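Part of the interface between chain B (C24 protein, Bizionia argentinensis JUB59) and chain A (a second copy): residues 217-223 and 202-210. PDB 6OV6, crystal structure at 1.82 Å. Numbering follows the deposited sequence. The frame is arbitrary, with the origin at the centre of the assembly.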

# COMPACT_ATOMS: atom_id res chain seq x y z
N VAL B 217 0.01 66.86 47.28
CA VAL B 217 0.36 65.84 46.27
C VAL B 217 -0.94 65.53 45.53
O VAL B 217 -1.98 65.44 46.17
CB VAL B 217 0.99 64.56 46.91
CG1 VAL B 217 1.09 63.39 45.90
CG2 VAL B 217 2.36 64.85 47.50
N LYS B 218 -0.87 65.35 44.20
CA LYS B 218 -2.03 64.99 43.37
C LYS B 218 -2.80 63.84 44.05
O LYS B 218 -2.19 62.88 44.56
CB LYS B 218 -1.54 64.55 41.97
CG LYS B 218 -2.65 64.10 41.02
CD LYS B 218 -2.11 63.83 39.63
CE LYS B 218 -3.18 63.20 38.75
NZ LYS B 218 -2.67 62.89 37.40
N SER B 219 -4.14 63.97 44.13
CA SER B 219 -4.99 62.94 44.73
C SER B 219 -4.75 61.57 44.02
O SER B 219 -4.78 61.51 42.78
CB SER B 219 -6.46 63.33 44.61
OG SER B 219 -7.28 62.28 45.10
N GLY B 220 -4.50 60.51 44.80
CA GLY B 220 -4.28 59.17 44.25
C GLY B 220 -2.90 58.90 43.67
O GLY B 220 -2.67 57.83 43.10
N ARG B 221 -1.98 59.86 43.79
CA ARG B 221 -0.59 59.73 43.37
C ARG B 221 0.25 59.18 44.54
O ARG B 221 0.19 59.72 45.65
CB ARG B 221 -0.03 61.08 42.90
CG ARG B 221 1.49 61.06 42.66
CD ARG B 221 1.97 62.31 41.94
NE ARG B 221 1.48 62.36 40.57
CZ ARG B 221 1.61 63.41 39.76
NH1 ARG B 221 2.19 64.52 40.19
NH2 ARG B 221 1.13 63.37 38.53
N ILE B 222 1.08 58.14 44.27
CA ILE B 222 1.96 57.54 45.28
C ILE B 222 2.88 58.60 45.93
O ILE B 222 3.48 59.41 45.24
CB ILE B 222 2.82 56.37 44.69
CG1 ILE B 222 1.92 55.21 44.23
CG2 ILE B 222 3.89 55.89 45.70
CD1 ILE B 222 2.69 54.03 43.45
N VAL B 223 2.98 58.54 47.27
CA VAL B 223 3.87 59.40 48.04
C VAL B 223 5.13 58.60 48.34
O VAL B 223 5.06 57.41 48.67
CB VAL B 223 3.17 59.92 49.33
CG1 VAL B 223 4.16 60.61 50.28
CG2 VAL B 223 2.00 60.85 48.98
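Chain A (202-210) VPRDGWSTF

Chain A lies against chain B as an irregular loop, its backbone running opposite to that of chain B: Ser A208 is level with Gly B220, Asp A205 with Arg B221 and Arg A204 with Ile B222. Chain B presents a type II turn from Lys B218 to Arg B221, closed by Arg B221 N to Lys B218 O at 3.1 Å. Two backbone hydrogen bonds fix the register, Ile B222 N to Arg A204 O (2.9 Å) and Trp A207 N to Gly B220 O (3.0 Å). Gly B220, at phi 79°, brings its CA to 3.5 Å from Ser A208 O; a CB here would point toward chain A and lie only 3.1 Å from Ser A208 N.

Asp A205 leaves its backbone sideways, but with chi1 m and chi2 near -10° its carboxylate reaches chain B and meets the guanidinium of Arg B221 edge-on. Arg B221 NE donates to Asp A205 OD1 at 2.6 Å and Arg B221 NH2 to Asp A205 OD2 at 2.9 Å, both nearly linear. The t, t, m course of Arg B221 sets this paired edge against the acid, while the all-trans Lys B218 extends until its NZ is 3.0 Å from Asp A205 OD2. One carboxylate thus answers two cations.

Arg A204, chi1 p and then extended, lays its guanidinium flat on that of Arg B221, centres 3.8 Å apart and planes at 14°. The like charges come close, Arg A204 NH1 to Arg B221 NH1 being 3.5 Å; the stack covers one face of the Arg B221 guanidinium and leaves its edge to Asp A205.

The CA-to-CB bond of Trp A207 points toward chain B, and chi1 is m with chi2 at 83°; its NE1 is held by Pro A203 O at 2.9 Å. Ile B222, m and t, sets CG1 over the five-membered ring, 3.8 Å from Trp A207 CD1. A water joins Gly A206 N (3.0 Å) to Ser B219 O (2.8 Å).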

# COMPACT_ATOMS: atom_id res chain seq x y z
N VAL A 202 3.71 50.05 35.74
CA VAL A 202 3.00 50.31 37.00
C VAL A 202 2.84 51.82 37.10
O VAL A 202 3.85 52.53 37.13
CB VAL A 202 3.70 49.70 38.26
CG1 VAL A 202 2.83 49.90 39.51
CG2 VAL A 202 4.00 48.21 38.05
N PRO A 203 1.61 52.35 37.16
CA PRO A 203 1.45 53.81 37.25
C PRO A 203 1.65 54.36 38.66
O PRO A 203 1.30 53.71 39.65
CB PRO A 203 0.01 54.03 36.79
CG PRO A 203 -0.71 52.79 37.20
CD PRO A 203 0.30 51.66 37.16
N ARG A 204 2.21 55.58 38.75
CA ARG A 204 2.35 56.29 40.03
C ARG A 204 0.99 56.93 40.39
O ARG A 204 0.75 57.23 41.57
CB ARG A 204 3.48 57.36 39.99
CG ARG A 204 3.28 58.43 38.89
CD ARG A 204 4.26 59.57 39.00
NE ARG A 204 4.15 60.43 37.82
CZ ARG A 204 4.37 61.74 37.80
NH1 ARG A 204 4.71 62.38 38.92
NH2 ARG A 204 4.21 62.43 36.68
N ASP A 205 0.12 57.18 39.37
CA ASP A 205 -1.20 57.81 39.53
C ASP A 205 -2.34 56.82 39.41
O ASP A 205 -2.14 55.71 38.90
CB ASP A 205 -1.38 58.94 38.49
CG ASP A 205 -0.48 60.14 38.71
OD1 ASP A 205 0.17 60.21 39.76
OD2 ASP A 205 -0.37 60.97 37.79
N GLY A 206 -3.52 57.27 39.86
CA GLY A 206 -4.79 56.55 39.76
C GLY A 206 -5.08 55.55 40.84
O GLY A 206 -5.93 54.68 40.65
N TRP A 207 -4.40 55.65 42.00
CA TRP A 207 -4.59 54.70 43.09
C TRP A 207 -5.84 55.01 43.93
O TRP A 207 -6.14 54.28 44.88
CB TRP A 207 -3.34 54.67 43.97
CG TRP A 207 -2.17 54.04 43.29
CD1 TRP A 207 -1.31 54.64 42.41
CD2 TRP A 207 -1.77 52.67 43.37
NE1 TRP A 207 -0.39 53.72 41.95
CE2 TRP A 207 -0.63 52.51 42.56
CE3 TRP A 207 -2.24 51.55 44.10
CZ2 TRP A 207 0.04 51.28 42.42
CZ3 TRP A 207 -1.58 50.33 43.97
CH2 TRP A 207 -0.46 50.20 43.13
N SER A 208 -6.54 56.11 43.61
CA SER A 208 -7.74 56.58 44.33
C SER A 208 -7.36 56.81 45.81
O SER A 208 -6.17 56.86 46.14
CB SER A 208 -8.91 55.60 44.17
OG SER A 208 -10.10 56.09 44.76
N THR A 209 -8.35 57.00 46.68
CA THR A 209 -8.11 57.25 48.10
C THR A 209 -9.12 56.48 48.91
O THR A 209 -10.20 56.11 48.40
CB THR A 209 -8.19 58.77 48.43
OG1 THR A 209 -9.53 59.24 48.23
CG2 THR A 209 -7.19 59.63 47.66
N PHE A 210 -8.80 56.25 50.18
CA PHE A 210 -9.69 55.65 51.15
C PHE A 210 -9.56 56.47 52.43
O PHE A 210 -8.44 56.86 52.80
CB PHE A 210 -9.34 54.18 51.41
CG PHE A 210 -10.08 53.63 52.62
CD1 PHE A 210 -11.45 53.37 52.55
CD2 PHE A 210 -9.43 53.47 53.85
CE1 PHE A 210 -12.14 52.90 53.67
CE2 PHE A 210 -10.13 53.02 54.97
CZ PHE A 210 -11.48 52.75 54.88
O HOH W 1 -3.66 60.11 40.66